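Local atomic coordinates of putative transcription regulator (Lactobacillus plantarum WCFS1, PDB entry 3COL), a protein that probably acts as a TetR-family transcription regulator, binding DNA through a helix-turn-helix domain and pairing with a second copy of itself. Residues G30-T33 against T34-A37; S60-A63 against R64-R68; L70-T73 against D74-L78; V159-T162 against I163-T167. All coordinates share one frame; numbering follows the deposited sequence. Where two conformers were deposited one is given.

Contact 1: residues G30-T33 against T34-A37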
ATOM      1  N   GLY A  30       9.545  -9.901 -12.941  1.00 21.76           N
ATOM      2  CA  GLY A  30      10.167  -9.550 -14.211  1.00 21.24           C
ATOM      3  C   GLY A  30      11.692  -9.516 -14.175  1.00 20.80           C
ATOM      4  O   GLY A  30      12.326  -9.481 -15.218  1.00 21.44           O
ATOM      5  N   VAL A  31      12.293  -9.513 -12.988  1.00 20.04           N
ATOM      6  CA  VAL A  31      13.757  -9.455 -12.875  1.00 20.06           C
ATOM      7  C   VAL A  31      14.438 -10.770 -13.348  1.00 20.28           C
ATOM      8  O   VAL A  31      14.013 -11.862 -12.964  1.00 19.71           O
ATOM      9  CB  VAL A  31      14.191  -9.094 -11.425  1.00 20.05           C
ATOM     10  CG1 VAL A  31      15.713  -9.161 -11.244  1.00 19.88           C
ATOM     11  CG2 VAL A  31      13.667  -7.688 -11.019  1.00 20.19           C
ATOM     12  N   SER A  32      15.466 -10.652 -14.196  1.00 19.62           N
ATOM     13  CA  SER A  32      16.333 -11.773 -14.544  1.00 19.38           C
ATOM     14  C   SER A  32      17.737 -11.228 -14.751  1.00 19.34           C
ATOM     15  O   SER A  32      17.908 -10.054 -15.063  1.00 20.09           O
ATOM     16  CB  SER A  32      15.826 -12.494 -15.791  1.00 19.84           C
ATOM     17  OG  SER A  32      16.171 -11.792 -16.981  1.00 20.19           O
ATOM     18  N   THR A  33      18.743 -12.050 -14.540  1.00 19.41           N
ATOM     19  CA  THR A  33      20.132 -11.641 -14.805  1.00 19.81           C
ATOM     20  C   THR A  33      20.301 -11.193 -16.274  1.00 20.17           C
ATOM     21  O   THR A  33      20.969 -10.183 -16.555  1.00 20.02           O
ATOM     22  CB  THR A  33      21.106 -12.782 -14.450  1.00 20.50           C
ATOM     23  OG1 THR A  33      20.933 -13.111 -13.055  1.00 22.17           O
ATOM     24  CG2 THR A  33      22.583 -12.378 -14.708  1.00 19.05           C
ATOM     25  N   THR A  34      19.674 -11.916 -17.197  1.00 18.94           N
ATOM     26  CA  THR A  34      19.765 -11.581 -18.627  1.00 20.21           C
ATOM     27  C   THR A  34      19.222 -10.176 -18.909  1.00 20.21           C
ATOM     28  O   THR A  34      19.895  -9.355 -19.551  1.00 20.33           O
ATOM     29  CB  THR A  34      19.012 -12.602 -19.500  1.00 19.07           C
ATOM     30  OG1 THR A  34      19.702 -13.861 -19.429  1.00 22.49           O
ATOM     31  CG2 THR A  34      18.986 -12.153 -20.921  1.00 19.85           C
ATOM     32  N   LYS A  35      18.003  -9.921 -18.434  1.00 20.36           N
ATOM     33  CA  LYS A  35      17.346  -8.627 -18.611  1.00 21.19           C
ATOM     34  C   LYS A  35      18.179  -7.508 -17.951  1.00 20.16           C
ATOM     35  O   LYS A  35      18.344  -6.409 -18.516  1.00 20.85           O
ATOM     36  CB  LYS A  35      15.941  -8.702 -18.006  1.00 21.11           C
ATOM     37  CG  LYS A  35      14.882  -7.911 -18.747  1.00 24.87           C
ATOM     38  CD  LYS A  35      13.538  -7.952 -17.994  1.00 23.67           C
ATOM     39  CE  LYS A  35      12.693  -9.144 -18.445  1.00 27.79           C
ATOM     40  NZ  LYS A  35      11.331  -9.082 -17.811  1.00 29.54           N
ATOM     41  N   VAL A  36      18.716  -7.778 -16.771  1.00 18.49           N
ATOM     42  CA  VAL A  36      19.511  -6.771 -16.046  1.00 18.56           C
ATOM     43  C   VAL A  36      20.761  -6.434 -16.854  1.00 18.73           C
ATOM     44  O   VAL A  36      21.085  -5.264 -17.058  1.00 20.44           O
ATOM     45  CB  VAL A  36      19.845  -7.243 -14.567  1.00 18.87           C
ATOM     46  CG1 VAL A  36      21.048  -6.475 -13.948  1.00 18.37           C
ATOM     47  CG2 VAL A  36      18.628  -7.117 -13.703  1.00 16.86           C
ATOM     48  N   ALA A  37      21.442  -7.464 -17.346  1.00 18.16           N
ATOM     49  CA  ALA A  37      22.651  -7.303 -18.124  1.00 18.07           C
ATOM     50  C   ALA A  37      22.402  -6.498 -19.399  1.00 18.41           C
ATOM     51  O   ALA A  37      23.217  -5.657 -19.747  1.00 17.76           O
ATOM     52  CB  ALA A  37      23.263  -8.669 -18.449  1.00 17.34           C
TER
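K35 reaches back from the first turn of helix 33-40 along the loop before it, meeting S32 at its base and G30 at its tip. Its CB lies 3.3 Å from S32 OG, so the root of the chain packs against the serine hydroxyl. Farther out, a bend at chi3 (-90°) brings the aliphatic end over the loop: CD stands 3.4 Å and CE 3.3 Å from G30 O. The terminal NZ then donates to that same G30 O at 2.8 Å, lying in the carbonyl plane on a lone pair with a C=O...N angle of 128°. E26 at the end of helix 11-26 takes the charge of the same ammonium in a salt bridge, so NZ ties together the preceding helix, the loop and the new helix. S32 is the N-cap: its OG, swung between the backbone N and the carbonyl carbon (chi1 79°), accepts from K35 N at 3.0 Å along an almost straight path. In TetR proteins the helix that starts here is the first of the helix-turn-helix pair, and 44-48 would be the recognition helix. Regular helix bonding sets in at once, with V36 N donating to S32 O and A37 N to T33 O at 2.9 Å. On the inner side V31 CG1 and V36 CG2 meet loosely at 4.3 Å; both valines also touch helix 11-26 and L57 of helix 54-67, while T33 and A37 pack on V47 of helix 44-48.

Contact 2: residues S60-A63 against R64-R68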
ATOM      1  N   SER A  60      19.159  -7.242  -2.953  1.00  9.76           N
ATOM      2  CA  SER A  60      20.098  -6.107  -2.934  1.00 10.24           C
ATOM      3  C   SER A  60      19.364  -4.770  -3.057  1.00  9.48           C
ATOM      4  O   SER A  60      19.620  -3.825  -2.297  1.00  9.78           O
ATOM      5  CB  SER A  60      21.156  -6.258  -4.024  1.00  9.66           C
ATOM      6  OG  SER A  60      22.028  -5.131  -4.044  1.00 13.56           O
ATOM      7  N   VAL A  61      18.432  -4.697  -3.995  1.00  9.43           N
ATOM      8  CA  VAL A  61      17.598  -3.511  -4.138  1.00  9.33           C
ATOM      9  C   VAL A  61      16.668  -3.305  -2.926  1.00  9.55           C
ATOM     10  O   VAL A  61      16.468  -2.166  -2.473  1.00  9.13           O
ATOM     11  CB  VAL A  61      16.802  -3.517  -5.471  1.00  9.12           C
ATOM     12  CG1 VAL A  61      15.814  -2.348  -5.513  1.00  7.99           C
ATOM     13  CG2 VAL A  61      17.796  -3.487  -6.672  1.00  8.91           C
ATOM     14  N   TYR A  62      16.092  -4.385  -2.416  1.00  9.64           N
ATOM     15  CA  TYR A  62      15.310  -4.281  -1.158  1.00 10.23           C
ATOM     16  C   TYR A  62      16.126  -3.605  -0.035  1.00 10.73           C
ATOM     17  O   TYR A  62      15.663  -2.615   0.554  1.00 10.92           O
ATOM     18  CB  TYR A  62      14.755  -5.628  -0.701  1.00 11.76           C
ATOM     19  CG  TYR A  62      13.750  -5.488   0.462  1.00 14.54           C
ATOM     20  CD1 TYR A  62      12.487  -4.968   0.247  1.00 14.26           C
ATOM     21  CD2 TYR A  62      14.104  -5.853   1.766  1.00 16.94           C
ATOM     22  CE1 TYR A  62      11.589  -4.820   1.284  1.00 19.32           C
ATOM     23  CE2 TYR A  62      13.218  -5.704   2.816  1.00 20.06           C
ATOM     24  CZ  TYR A  62      11.962  -5.187   2.565  1.00 19.36           C
ATOM     25  OH  TYR A  62      11.070  -5.039   3.608  1.00 22.24           O
ATOM     26  N   ALA A  63      17.340  -4.112   0.232  1.00 10.35           N
ATOM     27  CA  ALA A  63      18.159  -3.600   1.318  1.00 10.98           C
ATOM     28  C   ALA A  63      18.625  -2.157   1.054  1.00 11.48           C
ATOM     29  O   ALA A  63      18.681  -1.363   1.977  1.00 11.38           O
ATOM     30  CB  ALA A  63      19.358  -4.525   1.596  1.00 10.62           C
ATOM     31  N   ARG A  64      18.954  -1.831  -0.202  1.00 11.50           N
ATOM     32  CA  ARG A  64      19.273  -0.463  -0.593  1.00 11.67           C
ATOM     33  C   ARG A  64      18.149   0.526  -0.283  1.00 12.09           C
ATOM     34  O   ARG A  64      18.391   1.559   0.371  1.00 10.35           O
ATOM     35  CB  ARG A  64      19.593  -0.366  -2.087  1.00 12.30           C
ATOM     36  CG  ARG A  64      20.194   0.989  -2.506  1.00 13.84           C
ATOM     37  CD  ARG A  64      20.410   1.085  -3.999  1.00 12.37           C
ATOM     38  NE  ARG A  64      19.160   1.195  -4.747  1.00 15.24           N
ATOM     39  CZ  ARG A  64      19.114   1.475  -6.053  1.00 16.64           C
ATOM     40  NH1 ARG A  64      20.250   1.670  -6.732  1.00 14.98           N
ATOM     41  NH2 ARG A  64      17.937   1.561  -6.678  1.00 17.47           N
ATOM     42  N   GLU A  65      16.945   0.230  -0.769  1.00 11.55           N
ATOM     43  CA  GLU A  65      15.800   1.104  -0.498  1.00 13.92           C
ATOM     44  C   GLU A  65      15.504   1.250   1.004  1.00 14.65           C
ATOM     45  O   GLU A  65      15.423   2.368   1.498  1.00 15.58           O
ATOM     46  CB  GLU A  65      14.527   0.663  -1.260  1.00 13.05           C
ATOM     47  CG  GLU A  65      14.680   0.720  -2.808  1.00 12.84           C
ATOM     48  CD  GLU A  65      15.304   2.019  -3.287  1.00 14.93           C
ATOM     49  OE1 GLU A  65      14.739   3.109  -2.993  1.00 13.72           O
ATOM     50  OE2 GLU A  65      16.365   1.960  -3.942  1.00 13.81           O
ATOM     51  N   THR A  66      15.363   0.130   1.720  1.00 15.55           N
ATOM     52  CA  THR A  66      15.043   0.186   3.152  1.00 16.21           C
ATOM     53  C   THR A  66      16.108   0.875   3.972  1.00 17.13           C
ATOM     54  O   THR A  66      15.799   1.643   4.874  1.00 16.66           O
ATOM     55  CB  THR A  66      14.712  -1.193   3.748  1.00 16.20           C
ATOM     56  OG1 THR A  66      15.804  -2.089   3.549  1.00 15.73           O
ATOM     57  CG2 THR A  66      13.486  -1.734   3.102  1.00 15.18           C
ATOM     58  N   ASN A  67      17.368   0.620   3.643  1.00 19.17           N
ATOM     59  CA  ASN A  67      18.473   1.272   4.349  1.00 21.56           C
ATOM     60  C   ASN A  67      18.603   2.775   4.099  1.00 22.32           C
ATOM     61  O   ASN A  67      19.213   3.493   4.876  1.00 21.68           O
ATOM     62  CB  ASN A  67      19.776   0.530   4.074  1.00 22.12           C
ATOM     63  CG  ASN A  67      19.949  -0.660   4.997  1.00 24.73           C
ATOM     64  OD1 ASN A  67      19.540  -1.784   4.685  1.00 28.32           O
ATOM     65  ND2 ASN A  67      20.509  -0.402   6.173  1.00 27.97           N
ATOM     66  N   ARG A  68      17.982   3.265   3.037  1.00 24.13           N
ATOM     67  CA  ARG A  68      18.021   4.700   2.789  1.00 26.32           C
ATOM     68  C   ARG A  68      17.033   5.497   3.665  1.00 25.65           C
ATOM     69  O   ARG A  68      17.125   6.721   3.765  1.00 26.42           O
ATOM     70  CB  ARG A  68      17.825   5.013   1.283  1.00 26.61           C
ATOM     71  CG  ARG A  68      19.075   5.585   0.613  1.00 28.89           C
ATOM     72  CD  ARG A  68      18.748   6.331  -0.700  1.00 28.90           C
ATOM     73  NE  ARG A  68      19.008   5.550  -1.930  1.00 30.46           N
ATOM     74  CZ  ARG A  68      18.087   4.866  -2.600  1.00 29.72           C
ATOM     75  NH1 ARG A  68      16.832   4.825  -2.156  1.00 28.89           N
ATOM     76  NH2 ARG A  68      18.419   4.225  -3.714  1.00 28.83           N
TER
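The Y62 ring carries the T66 methyl on one face: T66 CG2 lies 4.0 Å from the centroid of the Y62 ring, 17° off the normal, and nearest to CZ, a CH-pi contact one helical turn on. I113 and K114 of helix 106-117 also pack on this tyrosine. The R64 guanidinium has R68 NH2 above one face, near the rim, and the R68 guanidinium receives E65 OE1 at its edge, in plane. The shared E65 carboxylate probably offsets the like charges of the two arginines. R68 grips it end-on with two nitrogens, NH1 to OE1 at 2.8 Å and NH2 to OE2 at 3.1 Å, while R64 NE comes nearly along the C-O bond of E65 OE2 at 3.0 Å. E65 folds back to meet them through its bend at chi2 (-47°). These residues lie in the last part of helix 54-67, which in TetR proteins joins the DNA-binding head to the larger C-terminal domain. The network spans both: R64 NH1 forms a salt bridge with D17 of helix 11-26, and S106 hydrogen-bonds to E65 OE1. Beneath, E65 N donates to V61 O at 3.0 Å and T66 N to Y62 O at 3.0 Å, both nearly straight. V61 CG1 stands 4.2 Å from E65 CG, and V61 itself packs on V19 and I109.

Contact 3: residues L70-T73 against D74-L78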
ATOM      1  N   LEU A  70      16.353   5.602   7.155  1.00 25.01           N
ATOM      2  CA  LEU A  70      16.921   6.175   8.377  1.00 25.06           C
ATOM      3  C   LEU A  70      18.434   6.035   8.440  1.00 25.53           C
ATOM      4  O   LEU A  70      18.968   4.965   8.166  1.00 24.97           O
ATOM      5  CB  LEU A  70      16.338   5.462   9.602  1.00 24.62           C
ATOM      6  CG  LEU A  70      14.821   5.396   9.718  1.00 23.42           C
ATOM      7  CD1 LEU A  70      14.424   4.334  10.701  1.00 23.09           C
ATOM      8  CD2 LEU A  70      14.235   6.742  10.090  1.00 23.17           C
ATOM      9  N   SER A  71      19.108   7.111   8.863  1.00 26.54           N
ATOM     10  CA  SER A  71      20.545   7.099   9.098  1.00 26.40           C
ATOM     11  C   SER A  71      20.839   6.522  10.472  1.00 26.46           C
ATOM     12  O   SER A  71      19.911   6.282  11.266  1.00 26.37           O
ATOM     13  CB  SER A  71      21.108   8.509   9.007  1.00 26.81           C
ATOM     14  OG  SER A  71      20.757   9.275  10.155  1.00 28.37           O
ATOM     15  N   THR A  72      22.126   6.295  10.733  1.00 26.08           N
ATOM     16  CA  THR A  72      22.643   5.865  12.041  1.00 26.77           C
ATOM     17  C   THR A  72      22.321   6.906  13.113  1.00 26.45           C
ATOM     18  O   THR A  72      21.876   6.555  14.205  1.00 26.43           O
ATOM     19  CB  THR A  72      24.175   5.650  11.988  1.00 26.82           C
ATOM     20  OG1 THR A  72      24.530   5.015  10.749  1.00 27.84           O
ATOM     21  CG2 THR A  72      24.653   4.776  13.155  1.00 28.06           C
ATOM     22  N   THR A  73      22.567   8.173  12.769  1.00 26.29           N
ATOM     23  CA  THR A  73      22.110   9.359  13.504  1.00 26.57           C
ATOM     24  C   THR A  73      20.605   9.328  13.867  1.00 25.56           C
ATOM     25  O   THR A  73      20.238   9.566  15.029  1.00 24.94           O
ATOM     26  CB  THR A  73      22.410  10.630  12.678  1.00 26.52           C
ATOM     27  OG1 THR A  73      23.828  10.768  12.548  1.00 31.37           O
ATOM     28  CG2 THR A  73      21.870  11.873  13.341  1.00 28.10           C
ATOM     29  N   ASP A  74      19.755   9.050  12.874  1.00 24.25           N
ATOM     30  CA  ASP A  74      18.326   8.884  13.115  1.00 23.91           C
ATOM     31  C   ASP A  74      18.094   7.806  14.155  1.00 22.92           C
ATOM     32  O   ASP A  74      17.416   8.032  15.142  1.00 22.47           O
ATOM     33  CB  ASP A  74      17.571   8.516  11.823  1.00 24.02           C
ATOM     34  CG  ASP A  74      17.603   9.619  10.793  1.00 25.36           C
ATOM     35  OD1 ASP A  74      17.856  10.785  11.165  1.00 27.90           O
ATOM     36  OD2 ASP A  74      17.383   9.326   9.600  1.00 27.27           O
ATOM     37  N   LEU A  75      18.671   6.632  13.912  1.00 22.87           N
ATOM     38  CA  LEU A  75      18.448   5.452  14.733  1.00 23.07           C
ATOM     39  C   LEU A  75      18.880   5.662  16.173  1.00 22.52           C
ATOM     40  O   LEU A  75      18.290   5.103  17.099  1.00 22.56           O
ATOM     41  CB  LEU A  75      19.200   4.257  14.137  1.00 23.53           C
ATOM     42  CG  LEU A  75      18.434   3.171  13.374  1.00 24.96           C
ATOM     43  CD1 LEU A  75      17.125   3.647  12.842  1.00 25.23           C
ATOM     44  CD2 LEU A  75      19.291   2.564  12.267  1.00 27.51           C
ATOM     45  N   ASP A  76      19.920   6.453  16.361  1.00 22.15           N
ATOM     46  CA  ASP A  76      20.456   6.662  17.689  1.00 21.92           C
ATOM     47  C   ASP A  76      19.450   7.486  18.506  1.00 20.78           C
ATOM     48  O   ASP A  76      19.169   7.167  19.668  1.00 20.25           O
ATOM     49  CB  ASP A  76      21.836   7.323  17.608  1.00 23.12           C
ATOM     50  CG  ASP A  76      22.956   6.326  17.266  1.00 27.20           C
ATOM     51  OD1 ASP A  76      22.671   5.106  17.115  1.00 32.36           O
ATOM     52  OD2 ASP A  76      24.140   6.761  17.163  1.00 30.30           O
ATOM     53  N   ARG A  77      18.902   8.521  17.874  0.50 19.69           N
ATOM     54  CA  ARG A  77      17.864   9.344  18.473  0.50 18.62           C
ATOM     55  C   ARG A  77      16.601   8.523  18.789  0.50 18.48           C
ATOM     56  O   ARG A  77      16.022   8.670  19.868  0.50 18.41           O
ATOM     57  CB  ARG A  77      17.543  10.542  17.557  0.50 18.21           C
ATOM     58  CG  ARG A  77      17.286  11.851  18.294  0.50 16.34           C
ATOM     59  CD  ARG A  77      18.573  12.623  18.707  0.50 11.97           C
ATOM     60  NE  ARG A  77      19.566  11.815  19.418  0.50  7.49           N
ATOM     61  CZ  ARG A  77      19.543  11.511  20.718  0.50  6.29           C
ATOM     62  NH1 ARG A  77      18.565  11.936  21.522  0.50  2.00           N
ATOM     63  NH2 ARG A  77      20.514  10.749  21.212  0.50  3.80           N
ATOM     64  N   LEU A  78      16.199   7.644  17.866  1.00 17.89           N
ATOM     65  CA  LEU A  78      14.970   6.821  18.029  1.00 17.36           C
ATOM     66  C   LEU A  78      15.100   5.737  19.121  1.00 16.39           C
ATOM     67  O   LEU A  78      14.114   5.326  19.749  1.00 15.60           O
ATOM     68  CB  LEU A  78      14.493   6.213  16.684  1.00 15.81           C
ATOM     69  CG  LEU A  78      14.177   7.240  15.592  1.00 16.38           C
ATOM     70  CD1 LEU A  78      13.871   6.586  14.255  1.00 13.75           C
ATOM     71  CD2 LEU A  78      13.022   8.151  16.025  1.00 13.10           C
TER
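S71 and D74 trade two bonds of equal length across the first turn of the helix. The backbone N of S71 donates to D74 OD2 at 2.9 Å, reaching the oxygen from above the carboxylate plane, 48° out of it. In return S71 OG accepts from D74 N at 2.9 Å. With D74 CG beside its own backbone N (chi1 -65°), the carboxylate is turned back toward the serine, and OD2 also lies 3.4 Å from L70 CA. Its negative charge at the helix start would be favoured by the helix dipole. The main chain continues regularly from S71 O, which takes L75 N at 2.9 Å. Next to this polar cap, L70 crosses L75 at about a right angle, their CD1 methyls 3.5 Å apart, while L70 CD2 comes within 4.2 Å of L78 CD1. L78 is buried; L70 and L78 touch Y92 of helix 85-102, and L75 and L78 touch I133 of helix 133-143. The reciprocal serine-aspartate pair is a capping box, S71 to D74, joined by a hydrophobic staple between L70, just before the N-cap, and L75 in the first turn of helix 72-78.

Contact 4: residues V159-T162 against I163-T167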
ATOM      1  N   VAL A 159       1.439   4.943   8.800  1.00  5.42           N
ATOM      2  CA  VAL A 159       2.584   5.771   8.492  1.00  5.04           C
ATOM      3  C   VAL A 159       3.001   5.593   7.038  1.00  4.99           C
ATOM      4  O   VAL A 159       3.106   6.559   6.273  1.00  5.17           O
ATOM      5  CB  VAL A 159       3.779   5.423   9.419  1.00  5.13           C
ATOM      6  CG1 VAL A 159       5.115   6.187   8.971  1.00  5.74           C
ATOM      7  CG2 VAL A 159       3.441   5.778  10.831  1.00  4.94           C
ATOM      8  N   PHE A 160       3.284   4.369   6.650  1.00  3.59           N
ATOM      9  CA  PHE A 160       3.821   4.147   5.327  1.00  4.06           C
ATOM     10  C   PHE A 160       2.822   4.333   4.216  1.00  4.12           C
ATOM     11  O   PHE A 160       3.156   4.912   3.162  1.00  3.13           O
ATOM     12  CB  PHE A 160       4.549   2.788   5.257  1.00  4.70           C
ATOM     13  CG  PHE A 160       5.931   2.871   5.822  1.00  8.26           C
ATOM     14  CD1 PHE A 160       7.025   2.989   4.986  1.00  7.48           C
ATOM     15  CD2 PHE A 160       6.130   2.923   7.214  1.00 10.13           C
ATOM     16  CE1 PHE A 160       8.299   3.105   5.522  1.00  9.89           C
ATOM     17  CE2 PHE A 160       7.377   3.048   7.743  1.00  8.05           C
ATOM     18  CZ  PHE A 160       8.472   3.152   6.906  1.00  8.06           C
ATOM     19  N   SER A 161       1.595   3.850   4.431  0.50  4.20           N
ATOM     20  CA  SER A 161       0.559   3.939   3.379  0.50  4.23           C
ATOM     21  C   SER A 161       0.147   5.373   3.066  0.50  4.00           C
ATOM     22  O   SER A 161       0.026   5.740   1.901  0.50  4.10           O
ATOM     23  CB  SER A 161      -0.656   3.091   3.723  0.50  4.56           C
ATOM     24  OG  SER A 161      -1.718   3.362   2.834  0.50  6.82           O
ATOM     25  N   THR A 162      -0.026   6.178   4.109  1.00  4.09           N
ATOM     26  CA  THR A 162      -0.386   7.612   3.982  1.00  4.04           C
ATOM     27  C   THR A 162       0.728   8.406   3.272  1.00  3.35           C
ATOM     28  O   THR A 162       0.440   9.171   2.372  1.00  2.00           O
ATOM     29  CB  THR A 162      -0.676   8.262   5.359  1.00  3.81           C
ATOM     30  OG1 THR A 162      -1.747   7.540   5.990  1.00  4.71           O
ATOM     31  CG2 THR A 162      -1.076   9.755   5.248  1.00  2.80           C
ATOM     32  N   ILE A 163       1.981   8.204   3.698  1.00  2.29           N
ATOM     33  CA  ILE A 163       3.103   8.847   3.046  1.00  2.34           C
ATOM     34  C   ILE A 163       3.272   8.354   1.616  1.00  2.37           C
ATOM     35  O   ILE A 163       3.565   9.135   0.715  1.00  2.39           O
ATOM     36  CB  ILE A 163       4.395   8.692   3.889  1.00  2.19           C
ATOM     37  CG1 ILE A 163       4.263   9.545   5.170  1.00  3.28           C
ATOM     38  CG2 ILE A 163       5.631   9.035   3.061  1.00  2.00           C
ATOM     39  CD1 ILE A 163       5.343   9.243   6.264  1.00  3.12           C
ATOM     40  N   HIS A 164       3.082   7.057   1.391  1.00  2.76           N
ATOM     41  CA  HIS A 164       3.238   6.554   0.050  1.00  3.38           C
ATOM     42  C   HIS A 164       2.202   7.165  -0.912  1.00  3.29           C
ATOM     43  O   HIS A 164       2.573   7.618  -1.972  1.00  3.42           O
ATOM     44  CB  HIS A 164       3.190   5.025   0.028  1.00  2.85           C
ATOM     45  CG  HIS A 164       3.542   4.447  -1.297  1.00  5.14           C
ATOM     46  ND1 HIS A 164       3.058   3.239  -1.732  1.00 10.38           N
ATOM     47  CD2 HIS A 164       4.326   4.917  -2.293  1.00  5.27           C
ATOM     48  CE1 HIS A 164       3.522   2.992  -2.946  1.00  7.80           C
ATOM     49  NE2 HIS A 164       4.290   3.995  -3.307  1.00  4.17           N
ATOM     50  N   THR A 165       0.924   7.169  -0.525  1.00  3.58           N
ATOM     51  CA  THR A 165      -0.164   7.748  -1.324  1.00  4.93           C
ATOM     52  C   THR A 165       0.101   9.227  -1.633  1.00  4.45           C
ATOM     53  O   THR A 165      -0.047   9.676  -2.768  1.00  5.41           O
ATOM     54  CB  THR A 165      -1.533   7.582  -0.634  1.00  4.48           C
ATOM     55  OG1 THR A 165      -1.783   6.189  -0.361  1.00  6.37           O
ATOM     56  CG2 THR A 165      -2.670   8.089  -1.518  1.00  6.40           C
ATOM     57  N   HIS A 166       0.506   9.967  -0.618  1.00  4.08           N
ATOM     58  CA  HIS A 166       0.812  11.389  -0.753  1.00  4.19           C
ATOM     59  C   HIS A 166       1.953  11.571  -1.774  1.00  4.08           C
ATOM     60  O   HIS A 166       1.892  12.437  -2.629  1.00  4.05           O
ATOM     61  CB  HIS A 166       1.164  11.940   0.650  1.00  2.87           C
ATOM     62  CG  HIS A 166       1.497  13.406   0.681  1.00  5.30           C
ATOM     63  ND1 HIS A 166       0.672  14.378   0.148  1.00  5.00           N
ATOM     64  CD2 HIS A 166       2.546  14.066   1.228  1.00  2.00           C
ATOM     65  CE1 HIS A 166       1.210  15.572   0.350  1.00  4.22           C
ATOM     66  NE2 HIS A 166       2.347  15.410   0.998  1.00  4.65           N
ATOM     67  N   THR A 167       2.976  10.714  -1.692  1.00  4.15           N
ATOM     68  CA  THR A 167       4.121  10.773  -2.613  1.00  4.43           C
ATOM     69  C   THR A 167       3.734  10.504  -4.070  1.00  4.91           C
ATOM     70  O   THR A 167       4.114  11.251  -4.949  1.00  4.58           O
ATOM     71  CB  THR A 167       5.198   9.774  -2.195  1.00  4.70           C
ATOM     72  OG1 THR A 167       5.587  10.084  -0.839  1.00  4.73           O
ATOM     73  CG2 THR A 167       6.425   9.864  -3.150  1.00  3.27           C
TER
HETATM   74  O   HOH W   1      -2.859   5.359   1.778  1.00 24.67           O
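S161 and T165 stand one turn apart, their hydroxyls on the same flank of helix 152-171: S161 OG is anti to the backbone N (chi1 170°), and T165 OG1 is anti to its carbonyl carbon (chi1 -56°). A water sits between them, 2.5 Å from S161 OG and 2.5 Å from T165 OG1; these lengths are short and S161 was modelled in two conformers, so the detail of the bridge is doubtful. In the conformer described, S161 OG also hydrogen-bonds to S161 OG of the second subunit, a detail equally open to doubt; the packing of T165 and H166 on L154 and of S161 on G157 of that subunit places this flank in the dimer interface. In TetR proteins this is commonly a four-helix bundle built from the last two long helices of each chain, here probably 152-171 and 182-193. Turned away from it, V159 and I163 lie side by side, with CG1 of the valine 4.1 Å from CD1 of the isoleucine; V159 also meets I189, while I163 faces V96 and L107 within the chain. The carbonyl oxygen of buried I163 is held twice, by T167 N at 2.9 Å and by T167 OG1 at 2.7 Å, the two donors arriving from opposite faces of its plane. T167 OG1 is bonded to S100 as well. H164 CB rests 3.1 Å from F160 O, and its ring leads away from the turn to place NE2 on T108 OG1. H166 N closes on T162 O at 3.1 Å, while the H166 ring turns to Y175, whose hydroxyl bonds to ND1.

In the fold
Contacts 1 and 3 are helix starts capped by a serine, on opposite sides of the chain's centre with their own centres about 34 Å apart; contacts 2 and 4 lie on longer helices nearer the middle. Contact 3 is a surface contact, the other three are partly buried. Helix 54-67, which holds contact 2, also covers the valines of contact 1 through L57 and shares helices 11-26 and 106-117 as neighbours with contacts 1 and 4 respectively. Contacts 3 and 4 both lean on Y92 of helix 85-102. A salt-bridge network marks contact 2, whereas contact 4 combines apolar packing with hydroxyls and histidines and is the one that touches the second subunit.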